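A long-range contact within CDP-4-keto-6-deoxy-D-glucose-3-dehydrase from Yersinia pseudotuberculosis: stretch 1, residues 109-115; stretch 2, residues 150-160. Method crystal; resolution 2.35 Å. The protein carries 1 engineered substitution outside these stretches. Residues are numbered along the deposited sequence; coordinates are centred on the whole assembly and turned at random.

Stretch 1 109-115: PGDEVIT
Stretch 2 150-160: LIEAAVSDKTK

The two stretches meet in a single parallel beta bridge, and one residue, Glu112, supplies stretch 1's part in all three hydrogen bonds that cross the contact. Glu112 pairs with Thr159 at a CA-CA distance of 4.5 Å, and its backbone reaches to both neighbours of that partner, as expected of a parallel bridge. Glu112 N donates to Lys158 O at 2.8 Å, and Lys160 N donates to Glu112 O at 3.0 Å; both N-H...O angles are 172°, so the two bonds are nearly linear. Just before the bridge, the CA atoms of Asp111 and Lys158 are 5.1 Å apart. Past the bridge in stretch 1, the CA of Ile114 lies 7.1 Å from its nearest counterpart, the CA of Ala154, which comes before the turn in stretch 2.

Stretch 1 enters through a loop. Gly110 has phi/psi of 100/-26, where a CB would be jammed against the carbonyl O of Pro109, so glycine suits this position. Asp111 (-68/159) leads into the strand 112-115, with Glu112 at -109/146, Val113 at -124/123 and Ile114 at -83/133. In stretch 2, a weakly bonded helix at about 151-154 includes the bond from Ala154 N to Ile151 O, 2.7 Å. An extended Val155 (-77/141) and Ser156 (-147/-174) follow, and a type I turn runs from Ser156 to Thr159. Asp157 (-65/-20) and Lys158 (-98/-4) occupy its central positions, and Thr159 N closes it on Ser156 O at 3.1 Å. Thr159 (-74/126) then begins the strand.

The side chains of Glu112 and Thr159 lie on the same face of the sheet. Glu112 is m at chi1 and t at chi2, with chi3 at -24°, which brings its carboxylate to the turn: Ser156 OG donates to Glu112 OE1 at 2.7 Å. Ser156, with chi1 p, also accepts a bond at OG from Lys158 N, 3.3 Å, so its hydroxyl joins the turn backbone to the buried acid. Thr159, with chi1 m, accepts at OG1 from Ser156 N at 2.8 Å. The carboxylate is also hydrogen-bonded elsewhere in the structure.

Ile114, two residues along, points its CB toward stretch 2 and forms the apolar part of the contact, with the largest covered area, 110 Å² of its surface. Its m,t rotamer places CD1 3.6 Å from Val155 CG2, 4.0 Å from Ala154 CB and 3.8 Å from Thr159 CG2, while its CG2 lies 4.1 Å from CD1 of Ile151 (m,m). The small methyl of Ala154 points toward the strand and packs directly on the isoleucine. Val113 and Thr115 point away.

The long side chains of Lys158 and Lys160 border the bridge. Lys158 starts toward stretch 1, but its extended m,t,t,t chain leads away, with CD passing 4.1 Å from Gly110 O. Lys160 (m,m,t,t) places CG 3.3 Å from OD2 of Asp111 (chi1 m), and its end likewise leads away. Altogether the contact buries 478 Å², summed over both sides.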

ATOM      1  N   PRO A 109      -2.286  22.512   4.710  1.00 41.59           N
ATOM      2  CA  PRO A 109      -1.412  22.319   5.864  1.00 41.72           C
ATOM      3  C   PRO A 109      -1.726  23.424   6.875  1.00 43.59           C
ATOM      4  O   PRO A 109      -2.025  24.550   6.482  1.00 41.71           O
ATOM      5  CB  PRO A 109      -0.017  22.459   5.264  1.00 40.87           C
ATOM      6  CG  PRO A 109      -0.201  21.924   3.872  1.00 41.27           C
ATOM      7  CD  PRO A 109      -1.516  22.550   3.456  1.00 41.38           C
ATOM      8  N   GLY A 110      -1.678  23.097   8.166  1.00 43.71           N
ATOM      9  CA  GLY A 110      -1.962  24.094   9.184  1.00 43.88           C
ATOM     10  C   GLY A 110      -3.376  23.979   9.716  1.00 44.18           C
ATOM     11  O   GLY A 110      -3.655  24.387  10.846  1.00 45.02           O
ATOM     12  N   ASP A 111      -4.269  23.430   8.895  1.00 43.60           N
ATOM     13  CA  ASP A 111      -5.662  23.239   9.275  1.00 42.70           C
ATOM     14  C   ASP A 111      -5.750  22.178  10.368  1.00 43.15           C
ATOM     15  O   ASP A 111      -4.834  21.360  10.532  1.00 43.21           O
ATOM     16  CB  ASP A 111      -6.489  22.821   8.054  1.00 43.86           C
ATOM     17  CG  ASP A 111      -6.581  23.926   7.005  1.00 46.26           C
ATOM     18  OD1 ASP A 111      -5.791  24.892   7.100  1.00 47.80           O
ATOM     19  OD2 ASP A 111      -7.431  23.827   6.086  1.00 46.95           O
ATOM     20  N   GLU A 112      -6.848  22.193  11.117  1.00 42.15           N
ATOM     21  CA  GLU A 112      -7.024  21.244  12.209  1.00 40.89           C
ATOM     22  C   GLU A 112      -8.076  20.190  11.946  1.00 40.06           C
ATOM     23  O   GLU A 112      -9.083  20.436  11.284  1.00 40.03           O
ATOM     24  CB  GLU A 112      -7.354  21.991  13.505  1.00 40.09           C
ATOM     25  CG  GLU A 112      -6.260  22.971  13.920  1.00 41.00           C
ATOM     26  CD  GLU A 112      -6.673  23.889  15.061  1.00 43.10           C
ATOM     27  OE1 GLU A 112      -7.892  24.112  15.239  1.00 41.04           O
ATOM     28  OE2 GLU A 112      -5.771  24.402  15.764  1.00 42.84           O
ATOM     29  N   VAL A 113      -7.807  19.001  12.468  1.00 39.58           N
ATOM     30  CA  VAL A 113      -8.706  17.866  12.348  1.00 38.79           C
ATOM     31  C   VAL A 113      -8.984  17.401  13.781  1.00 39.22           C
ATOM     32  O   VAL A 113      -8.052  17.098  14.533  1.00 36.58           O
ATOM     33  CB  VAL A 113      -8.038  16.710  11.567  1.00 37.61           C
ATOM     34  CG1 VAL A 113      -9.008  15.564  11.412  1.00 36.97           C
ATOM     35  CG2 VAL A 113      -7.560  17.200  10.213  1.00 35.00           C
ATOM     36  N   ILE A 114     -10.256  17.372  14.162  1.00 39.69           N
ATOM     37  CA  ILE A 114     -10.639  16.934  15.501  1.00 40.48           C
ATOM     38  C   ILE A 114     -10.707  15.410  15.555  1.00 39.70           C
ATOM     39  O   ILE A 114     -11.281  14.769  14.666  1.00 40.32           O
ATOM     40  CB  ILE A 114     -12.013  17.509  15.904  1.00 41.66           C
ATOM     41  CG1 ILE A 114     -11.896  19.019  16.122  1.00 40.94           C
ATOM     42  CG2 ILE A 114     -12.517  16.818  17.170  1.00 42.08           C
ATOM     43  CD1 ILE A 114     -13.229  19.714  16.356  1.00 43.40           C
ATOM     44  N   THR A 115     -10.113  14.831  16.593  1.00 37.16           N
ATOM     45  CA  THR A 115     -10.112  13.377  16.740  1.00 36.85           C
ATOM     46  C   THR A 115      -9.874  13.049  18.215  1.00 36.23           C
ATOM     47  O   THR A 115      -9.847  13.952  19.048  1.00 38.40           O
ATOM     48  CB  THR A 115      -9.000  12.747  15.849  1.00 35.62           C
ATOM     49  OG1 THR A 115      -9.115  11.322  15.863  1.00 37.38           O
ATOM     50  CG2 THR A 115      -7.620  13.138  16.352  1.00 34.66           C
ATOM     51  N   LEU A 150     -17.708  17.172  23.977  1.00 50.74           N
ATOM     52  CA  LEU A 150     -16.456  17.926  24.025  1.00 50.19           C
ATOM     53  C   LEU A 150     -15.985  18.425  22.655  1.00 50.44           C
ATOM     54  O   LEU A 150     -15.085  19.263  22.568  1.00 49.34           O
ATOM     55  CB  LEU A 150     -15.364  17.062  24.651  1.00 48.77           C
ATOM     56  CG  LEU A 150     -15.681  16.511  26.037  1.00 47.72           C
ATOM     57  CD1 LEU A 150     -14.607  15.527  26.457  1.00 47.55           C
ATOM     58  CD2 LEU A 150     -15.789  17.659  27.021  1.00 46.99           C
ATOM     59  N   ILE A 151     -16.588  17.898  21.594  1.00 51.11           N
ATOM     60  CA  ILE A 151     -16.235  18.278  20.231  1.00 51.57           C
ATOM     61  C   ILE A 151     -16.342  19.790  20.046  1.00 52.22           C
ATOM     62  O   ILE A 151     -15.365  20.462  19.722  1.00 50.60           O
ATOM     63  CB  ILE A 151     -17.177  17.603  19.217  1.00 52.17           C
ATOM     64  CG1 ILE A 151     -17.138  16.079  19.385  1.00 51.53           C
ATOM     65  CG2 ILE A 151     -16.792  18.006  17.809  1.00 53.41           C
ATOM     66  CD1 ILE A 151     -15.775  15.467  19.224  1.00 53.12           C
ATOM     67  N   GLU A 152     -17.551  20.301  20.264  1.00 53.37           N
ATOM     68  CA  GLU A 152     -17.882  21.717  20.145  1.00 54.32           C
ATOM     69  C   GLU A 152     -16.783  22.686  20.574  1.00 54.30           C
ATOM     70  O   GLU A 152     -16.387  23.566  19.808  1.00 54.52           O
ATOM     71  CB  GLU A 152     -19.148  21.997  20.957  1.00 57.10           C
ATOM     72  CG  GLU A 152     -19.548  23.462  21.061  1.00 61.84           C
ATOM     73  CD  GLU A 152     -20.207  23.987  19.801  1.00 63.96           C
ATOM     74  OE1 GLU A 152     -21.306  23.499  19.446  1.00 64.45           O
ATOM     75  OE2 GLU A 152     -19.624  24.892  19.171  1.00 65.51           O
ATOM     76  N   ALA A 153     -16.294  22.531  21.798  1.00 54.03           N
ATOM     77  CA  ALA A 153     -15.265  23.424  22.321  1.00 53.98           C
ATOM     78  C   ALA A 153     -13.909  23.282  21.644  1.00 54.45           C
ATOM     79  O   ALA A 153     -13.055  24.158  21.778  1.00 54.70           O
ATOM     80  CB  ALA A 153     -15.117  23.224  23.826  1.00 52.45           C
ATOM     81  N   ALA A 154     -13.702  22.183  20.924  1.00 54.12           N
ATOM     82  CA  ALA A 154     -12.427  21.969  20.244  1.00 54.00           C
ATOM     83  C   ALA A 154     -12.417  22.611  18.854  1.00 54.24           C
ATOM     84  O   ALA A 154     -11.375  22.689  18.199  1.00 54.12           O
ATOM     85  CB  ALA A 154     -12.135  20.478  20.137  1.00 52.27           C
ATOM     86  N   VAL A 155     -13.581  23.072  18.409  1.00 54.22           N
ATOM     87  CA  VAL A 155     -13.693  23.704  17.103  1.00 54.19           C
ATOM     88  C   VAL A 155     -13.153  25.129  17.122  1.00 55.51           C
ATOM     89  O   VAL A 155     -13.337  25.865  18.097  1.00 55.39           O
ATOM     90  CB  VAL A 155     -15.149  23.748  16.631  1.00 52.74           C
ATOM     91  CG1 VAL A 155     -15.221  24.356  15.240  1.00 53.40           C
ATOM     92  CG2 VAL A 155     -15.737  22.349  16.640  1.00 50.72           C
ATOM     93  N   SER A 156     -12.475  25.508  16.045  1.00 56.21           N
ATOM     94  CA  SER A 156     -11.921  26.848  15.921  1.00 57.34           C
ATOM     95  C   SER A 156     -11.948  27.289  14.463  1.00 58.39           C
ATOM     96  O   SER A 156     -12.490  26.596  13.599  1.00 57.67           O
ATOM     97  CB  SER A 156     -10.480  26.898  16.443  1.00 57.20           C
ATOM     98  OG  SER A 156      -9.583  26.247  15.565  1.00 56.05           O
ATOM     99  N   ASP A 157     -11.362  28.450  14.203  1.00 59.03           N
ATOM    100  CA  ASP A 157     -11.310  29.007  12.861  1.00 60.33           C
ATOM    101  C   ASP A 157     -10.487  28.136  11.913  1.00 59.14           C
ATOM    102  O   ASP A 157     -10.627  28.233  10.694  1.00 59.13           O
ATOM    103  CB  ASP A 157     -10.726  30.421  12.918  1.00 64.58           C
ATOM    104  CG  ASP A 157      -9.421  30.483  13.705  1.00 69.34           C
ATOM    105  OD1 ASP A 157      -9.399  30.007  14.867  1.00 72.25           O
ATOM    106  OD2 ASP A 157      -8.421  31.012  13.169  1.00 71.85           O
ATOM    107  N   LYS A 158      -9.635  27.282  12.473  1.00 57.02           N
ATOM    108  CA  LYS A 158      -8.791  26.409  11.668  1.00 54.49           C
ATOM    109  C   LYS A 158      -9.333  24.992  11.513  1.00 52.86           C
ATOM    110  O   LYS A 158      -8.756  24.178  10.796  1.00 52.63           O
ATOM    111  CB  LYS A 158      -7.388  26.354  12.264  1.00 53.83           C
ATOM    112  CG  LYS A 158      -6.661  27.679  12.198  1.00 56.04           C
ATOM    113  CD  LYS A 158      -5.279  27.577  12.809  1.00 57.37           C
ATOM    114  CE  LYS A 158      -4.493  28.867  12.624  1.00 58.47           C
ATOM    115  NZ  LYS A 158      -3.136  28.754  13.234  1.00 59.05           N
ATOM    116  N   THR A 159     -10.443  24.696  12.176  1.00 50.79           N
ATOM    117  CA  THR A 159     -11.024  23.367  12.093  1.00 49.72           C
ATOM    118  C   THR A 159     -11.692  23.165  10.745  1.00 49.50           C
ATOM    119  O   THR A 159     -12.544  23.958  10.347  1.00 49.90           O
ATOM    120  CB  THR A 159     -12.070  23.140  13.198  1.00 49.18           C
ATOM    121  OG1 THR A 159     -11.490  23.438  14.474  1.00 47.40           O
ATOM    122  CG2 THR A 159     -12.543  21.693  13.187  1.00 48.91           C
ATOM    123  N   LYS A 160     -11.315  22.098  10.047  1.00 48.43           N
ATOM    124  CA  LYS A 160     -11.890  21.814   8.739  1.00 47.71           C
ATOM    125  C   LYS A 160     -12.482  20.423   8.642  1.00 44.66           C
ATOM    126  O   LYS A 160     -13.193  20.110   7.691  1.00 45.44           O
ATOM    127  CB  LYS A 160     -10.838  22.003   7.640  1.00 50.17           C
ATOM    128  CG  LYS A 160     -10.467  23.455   7.395  1.00 54.93           C
ATOM    129  CD  LYS A 160     -11.682  24.243   6.910  1.00 59.61           C
ATOM    130  CE  LYS A 160     -11.383  25.738   6.786  1.00 61.84           C
ATOM    131  NZ  LYS A 160     -12.588  26.511   6.351  1.00 62.24           N
TER